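Local atomic coordinates of glutamate racemase (Campylobacter jejuni, PDB entry 3UHF), a protein that belongs to the Asp/Glu/hydantoin racemase family and folds as two alpha/beta lobes with a pocket that holds D-glutamic acid. Residues 37-49 against 225-237. Numbering follows the deposited sequence.
Sequences LSVLKSLYEARLF and IHSGDAIVEFLKE
The imidazole of His-226 turns its edge toward helix 37-45: Ser-38 O lies at that edge, in the ring plane, with CE1 the nearest ring atom, while Asp-229 OD1 sits over one face, offset toward the rim. A water in the same plane bridges the two residues, donating to Ser-38 O and lying 2.9 Å from His-226 NE2. The other ring nitrogen, ND1, caps the N-terminus of helix 227-237; it accepts from Asp-229 N at 3.1 Å and, more weakly, from Gly-228 N, which fixes the rotation of the ring. At the far end, the Phe-49 ring carries Leu-48 CB over the centre of one face, and Leu-235 CD1 approaches its edge near CZ.

Ser-42 OG donates to Asp-229 OD1 (3.2 Å), reaching it from above the carboxylate plane, 45° out. With chi1 at -56°, this hydroxyl stands beside its own backbone N and against Gly-228 C. The lack of a side chain at Gly-228 lets the helices close in, its CA coming 4.1 Å from Val-39 CA. One turn on, Val-232 puts both methyls against the partner helix: CG2 rests on Ser-42 O at 3.5 Å, and CG1 meets Ala-46 CB. Leu-43 and Val-232 run past each other in opposite directions, whereas Leu-43 crosses Leu-235 nearly perpendicularly, CD2 to CD1 at 3.8 Å. Beyond the Schellman motif at Arg-47, Leu-48 CD2 packs across the aliphatic part of Lys-236, whose ammonium group (NZ) makes a salt bridge with Glu-233 OE2.

The axes of helices 37-45 and 227-237 cross at -41°, 7.9 Å apart. Val-39 lies about 7 Å from the bound D-glutamic acid, and Ser-38 OG bonds to Thr-205 O of its pocket. Although helix 227-238 leaves strand 223-226 of the second sheet, it lies beside helix 37-45 against the first, Leu-235 packing on strand 89-92 and Phe-234 on helix 117-128.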
loop_
_atom_site.group_PDB
_atom_site.type_symbol
_atom_site.label_atom_id
_atom_site.label_comp_id
_atom_site.label_asym_id
_atom_site.label_seq_id
_atom_site.Cartn_x
_atom_site.Cartn_y
_atom_site.Cartn_z
ATOM N N LEU A 37 2.947 7.044 -0.049
ATOM C CA LEU A 37 2.135 8.249 -0.170
ATOM C C LEU A 37 0.798 7.967 -0.884
ATOM O O LEU A 37 -0.181 8.675 -0.669
ATOM C CB LEU A 37 2.921 9.356 -0.888
ATOM C CG LEU A 37 4.127 9.926 -0.125
ATOM C CD1 LEU A 37 4.949 10.889 -0.999
ATOM C CD2 LEU A 37 3.707 10.610 1.186
ATOM N N SER A 38 0.750 6.938 -1.728
ATOM C CA SER A 38 -0.491 6.629 -2.428
ATOM C C SER A 38 -1.563 6.161 -1.433
ATOM O O SER A 38 -2.760 6.430 -1.610
ATOM C CB SER A 38 -0.274 5.590 -3.533
ATOM O OG SER A 38 0.077 4.328 -2.998
ATOM N N VAL A 39 -1.115 5.475 -0.386
ATOM C CA VAL A 39 -1.992 5.040 0.694
ATOM C C VAL A 39 -2.320 6.219 1.600
ATOM O O VAL A 39 -3.476 6.413 1.991
ATOM C CB VAL A 39 -1.355 3.896 1.515
ATOM C CG1 VAL A 39 -2.216 3.562 2.734
ATOM C CG2 VAL A 39 -1.187 2.657 0.636
ATOM N N LEU A 40 -1.307 7.019 1.918
ATOM C CA LEU A 40 -1.528 8.215 2.727
ATOM C C LEU A 40 -2.611 9.094 2.103
ATOM O O LEU A 40 -3.496 9.602 2.801
ATOM C CB LEU A 40 -0.236 9.010 2.887
ATOM C CG LEU A 40 -0.375 10.247 3.776
ATOM C CD1 LEU A 40 -0.632 9.820 5.208
ATOM C CD2 LEU A 40 0.863 11.140 3.687
ATOM N N LYS A 41 -2.549 9.247 0.784
ATOM C CA LYS A 41 -3.524 10.059 0.068
ATOM C C LYS A 41 -4.951 9.579 0.332
ATOM O O LYS A 41 -5.832 10.378 0.634
ATOM C CB LYS A 41 -3.222 10.051 -1.430
ATOM C CG LYS A 41 -4.128 10.949 -2.260
ATOM C CD LYS A 41 -3.573 11.059 -3.678
ATOM C CE LYS A 41 -4.337 12.072 -4.511
ATOM N NZ LYS A 41 -5.741 11.642 -4.741
ATOM N N SER A 42 -5.179 8.272 0.229
ATOM C CA SER A 42 -6.520 7.736 0.458
ATOM C C SER A 42 -6.978 7.990 1.884
ATOM O O SER A 42 -8.126 8.387 2.110
ATOM C CB SER A 42 -6.557 6.230 0.173
ATOM O OG SER A 42 -6.103 5.948 -1.138
ATOM N N LEU A 43 -6.086 7.751 2.844
ATOM C CA LEU A 43 -6.420 7.937 4.262
ATOM C C LEU A 43 -6.737 9.385 4.593
ATOM O O LEU A 43 -7.654 9.683 5.359
ATOM C CB LEU A 43 -5.272 7.454 5.145
ATOM C CG LEU A 43 -4.933 5.969 5.039
ATOM C CD1 LEU A 43 -3.611 5.681 5.737
ATOM C CD2 LEU A 43 -6.059 5.133 5.651
ATOM N N TYR A 44 -5.964 10.276 3.993
ATOM C CA TYR A 44 -6.079 11.708 4.197
ATOM C C TYR A 44 -7.384 12.240 3.617
ATOM O O TYR A 44 -8.117 12.988 4.276
ATOM C CB TYR A 44 -4.879 12.358 3.504
ATOM C CG TYR A 44 -4.728 13.844 3.659
ATOM C CD1 TYR A 44 -4.568 14.427 4.910
ATOM C CD2 TYR A 44 -4.695 14.663 2.544
ATOM C CE1 TYR A 44 -4.403 15.798 5.042
ATOM C CE2 TYR A 44 -4.530 16.028 2.663
ATOM C CZ TYR A 44 -4.383 16.590 3.909
ATOM O OH TYR A 44 -4.224 17.953 4.015
ATOM N N GLU A 45 -7.678 11.863 2.379
ATOM C CA GLU A 45 -8.873 12.379 1.717
ATOM C C GLU A 45 -10.154 11.811 2.323
ATOM O O GLU A 45 -11.214 12.441 2.264
ATOM C CB GLU A 45 -8.800 12.144 0.204
ATOM C CG GLU A 45 -7.598 12.851 -0.428
ATOM C CD GLU A 45 -7.474 12.628 -1.930
ATOM O OE1 GLU A 45 -8.219 11.792 -2.494
ATOM O OE2 GLU A 45 -6.615 13.294 -2.550
ATOM N N ALA A 46 -10.052 10.634 2.934
ATOM C CA ALA A 46 -11.202 10.014 3.599
ATOM C C ALA A 46 -11.589 10.703 4.917
ATOM O O ALA A 46 -12.650 10.422 5.485
ATOM C CB ALA A 46 -10.937 8.528 3.829
ATOM N N ARG A 47 -10.725 11.596 5.393
ATOM C CA ARG A 47 -10.950 12.342 6.632
ATOM C C ARG A 47 -11.263 11.468 7.844
ATOM O O ARG A 47 -12.232 11.712 8.566
ATOM C CB ARG A 47 -12.043 13.398 6.433
ATOM C CG ARG A 47 -11.676 14.430 5.377
ATOM C CD ARG A 47 -12.410 15.743 5.580
ATOM N NE ARG A 47 -11.948 16.751 4.631
ATOM C CZ ARG A 47 -12.177 18.055 4.749
ATOM N NH1 ARG A 47 -12.864 18.520 5.786
ATOM N NH2 ARG A 47 -11.718 18.894 3.832
ATOM N N LEU A 48 -10.429 10.459 8.068
ATOM C CA LEU A 48 -10.656 9.499 9.142
ATOM C C LEU A 48 -9.954 9.906 10.428
ATOM O O LEU A 48 -10.410 9.576 11.527
ATOM C CB LEU A 48 -10.134 8.120 8.733
ATOM C CG LEU A 48 -10.647 7.456 7.456
ATOM C CD1 LEU A 48 -9.861 6.177 7.208
ATOM C CD2 LEU A 48 -12.129 7.164 7.544
ATOM N N PHE A 49 -8.834 10.608 10.294
ATOM C CA PHE A 49 -7.961 10.863 11.434
ATOM C C PHE A 49 -7.638 12.335 11.620
ATOM O O PHE A 49 -7.739 13.129 10.684
ATOM C CB PHE A 49 -6.663 10.077 11.269
ATOM C CG PHE A 49 -6.886 8.647 10.923
ATOM C CD1 PHE A 49 -6.509 8.154 9.689
ATOM C CD2 PHE A 49 -7.517 7.799 11.818
ATOM C CE1 PHE A 49 -6.728 6.832 9.359
ATOM C CE2 PHE A 49 -7.739 6.475 11.492
ATOM C CZ PHE A 49 -7.346 5.996 10.260
ATOM N N ILE A 225 -7.983 -2.470 -8.605
ATOM C CA ILE A 225 -8.143 -2.476 -7.157
ATOM C C ILE A 225 -7.002 -1.691 -6.516
ATOM O O ILE A 225 -5.849 -2.101 -6.583
ATOM C CB ILE A 225 -8.174 -3.922 -6.585
ATOM C CG1 ILE A 225 -9.170 -4.792 -7.361
ATOM C CG2 ILE A 225 -8.478 -3.894 -5.101
ATOM C CD1 ILE A 225 -10.614 -4.297 -7.324
ATOM N N HIS A 226 -7.335 -0.562 -5.892
ATOM C CA HIS A 226 -6.339 0.359 -5.321
ATOM C C HIS A 226 -6.168 0.006 -3.827
ATOM O O HIS A 226 -7.155 -0.072 -3.089
ATOM C CB HIS A 226 -6.894 1.777 -5.525
ATOM C CG HIS A 226 -5.989 2.892 -5.105
ATOM N ND1 HIS A 226 -5.662 3.136 -3.789
ATOM C CD2 HIS A 226 -5.416 3.887 -5.827
ATOM C CE1 HIS A 226 -4.893 4.211 -3.724
ATOM N NE2 HIS A 226 -4.737 4.690 -4.944
ATOM N N SER A 227 -4.934 -0.258 -3.395
ATOM C CA SER A 227 -4.676 -0.714 -2.023
ATOM C C SER A 227 -5.025 0.334 -0.975
ATOM O O SER A 227 -5.463 -0.006 0.133
ATOM C CB SER A 227 -3.209 -1.163 -1.855
ATOM O OG SER A 227 -2.955 -2.355 -2.583
ATOM N N GLY A 228 -4.832 1.605 -1.316
ATOM C CA GLY A 228 -5.177 2.696 -0.416
ATOM C C GLY A 228 -6.677 2.838 -0.216
ATOM O O GLY A 228 -7.159 2.981 0.911
ATOM N N ASP A 229 -7.426 2.828 -1.308
ATOM C CA ASP A 229 -8.886 2.885 -1.191
ATOM C C ASP A 229 -9.392 1.644 -0.461
ATOM O O ASP A 229 -10.345 1.713 0.308
ATOM C CB ASP A 229 -9.535 2.981 -2.570
ATOM C CG ASP A 229 -9.187 4.279 -3.295
ATOM O OD1 ASP A 229 -8.813 5.263 -2.618
ATOM O OD2 ASP A 229 -9.297 4.317 -4.542
ATOM N N ALA A 230 -8.751 0.504 -0.707
ATOM C CA ALA A 230 -9.147 -0.740 -0.046
ATOM C C ALA A 230 -8.989 -0.655 1.469
ATOM O O ALA A 230 -9.882 -1.056 2.219
ATOM C CB ALA A 230 -8.342 -1.920 -0.592
ATOM N N ILE A 231 -7.845 -0.151 1.927
ATOM C CA ILE A 231 -7.600 -0.084 3.362
ATOM C C ILE A 231 -8.550 0.930 4.018
ATOM O O ILE A 231 -8.958 0.741 5.156
ATOM C CB ILE A 231 -6.094 0.188 3.704
ATOM C CG1 ILE A 231 -5.814 0.019 5.202
ATOM C CG2 ILE A 231 -5.683 1.594 3.288
ATOM C CD1 ILE A 231 -6.141 -1.347 5.769
ATOM N N VAL A 232 -8.937 1.983 3.303
ATOM C CA VAL A 232 -9.928 2.912 3.865
ATOM C C VAL A 232 -11.234 2.181 4.207
ATOM O O VAL A 232 -11.765 2.322 5.308
ATOM C CB VAL A 232 -10.230 4.108 2.929
ATOM C CG1 VAL A 232 -11.461 4.857 3.409
ATOM C CG2 VAL A 232 -9.024 5.056 2.849
ATOM N N GLU A 233 -11.740 1.380 3.275
ATOM C CA GLU A 233 -13.005 0.682 3.506
ATOM C C GLU A 233 -12.868 -0.345 4.630
ATOM O O GLU A 233 -13.762 -0.515 5.460
ATOM C CB GLU A 233 -13.473 0.005 2.222
ATOM C CG GLU A 233 -13.725 0.984 1.091
ATOM C CD GLU A 233 -14.747 2.043 1.483
ATOM O OE1 GLU A 233 -15.878 1.663 1.864
ATOM O OE2 GLU A 233 -14.417 3.249 1.426
ATOM N N PHE A 234 -11.729 -1.027 4.631
ATOM C CA PHE A 234 -11.374 -2.008 5.651
ATOM C C PHE A 234 -11.359 -1.393 7.051
ATOM O O PHE A 234 -11.908 -1.965 8.000
ATOM C CB PHE A 234 -9.996 -2.592 5.277
ATOM C CG PHE A 234 -9.456 -3.619 6.243
ATOM C CD1 PHE A 234 -9.548 -4.973 5.955
ATOM C CD2 PHE A 234 -8.814 -3.229 7.405
ATOM C CE1 PHE A 234 -9.035 -5.917 6.820
ATOM C CE2 PHE A 234 -8.303 -4.170 8.278
ATOM C CZ PHE A 234 -8.410 -5.517 7.983
ATOM N N LEU A 235 -10.725 -0.230 7.188
ATOM C CA LEU A 235 -10.627 0.422 8.490
ATOM C C LEU A 235 -11.975 0.873 9.035
ATOM O O LEU A 235 -12.235 0.758 10.238
ATOM C CB LEU A 235 -9.677 1.617 8.424
ATOM C CG LEU A 235 -8.225 1.173 8.236
ATOM C CD1 LEU A 235 -7.318 2.373 8.013
ATOM C CD2 LEU A 235 -7.776 0.362 9.441
ATOM N N LYS A 236 -12.830 1.391 8.158
ATOM C CA LYS A 236 -14.158 1.834 8.588
ATOM C C LYS A 236 -14.980 0.682 9.157
ATOM O O LYS A 236 -15.820 0.871 10.044
ATOM C CB LYS A 236 -14.893 2.538 7.444
ATOM C CG LYS A 236 -14.228 3.863 7.048
ATOM C CD LYS A 236 -15.059 4.695 6.076
ATOM C CE LYS A 236 -14.940 4.172 4.656
ATOM N NZ LYS A 236 -15.433 5.157 3.647
ATOM N N GLU A 237 -14.722 -0.523 8.664
ATOM C CA GLU A 237 -15.436 -1.703 9.140
ATOM C C GLU A 237 -14.835 -2.300 10.417
ATOM O O GLU A 237 -15.557 -2.823 11.260
ATOM C CB GLU A 237 -15.448 -2.769 8.050
ATOM C CG GLU A 237 -16.139 -2.347 6.776
ATOM C CD GLU A 237 -15.678 -3.170 5.588
ATOM O OE1 GLU A 237 -16.175 -2.939 4.464
ATOM O OE2 GLU A 237 -14.805 -4.041 5.788
HETATM O O HOH W 1 -3.676 7.221 -4.080
#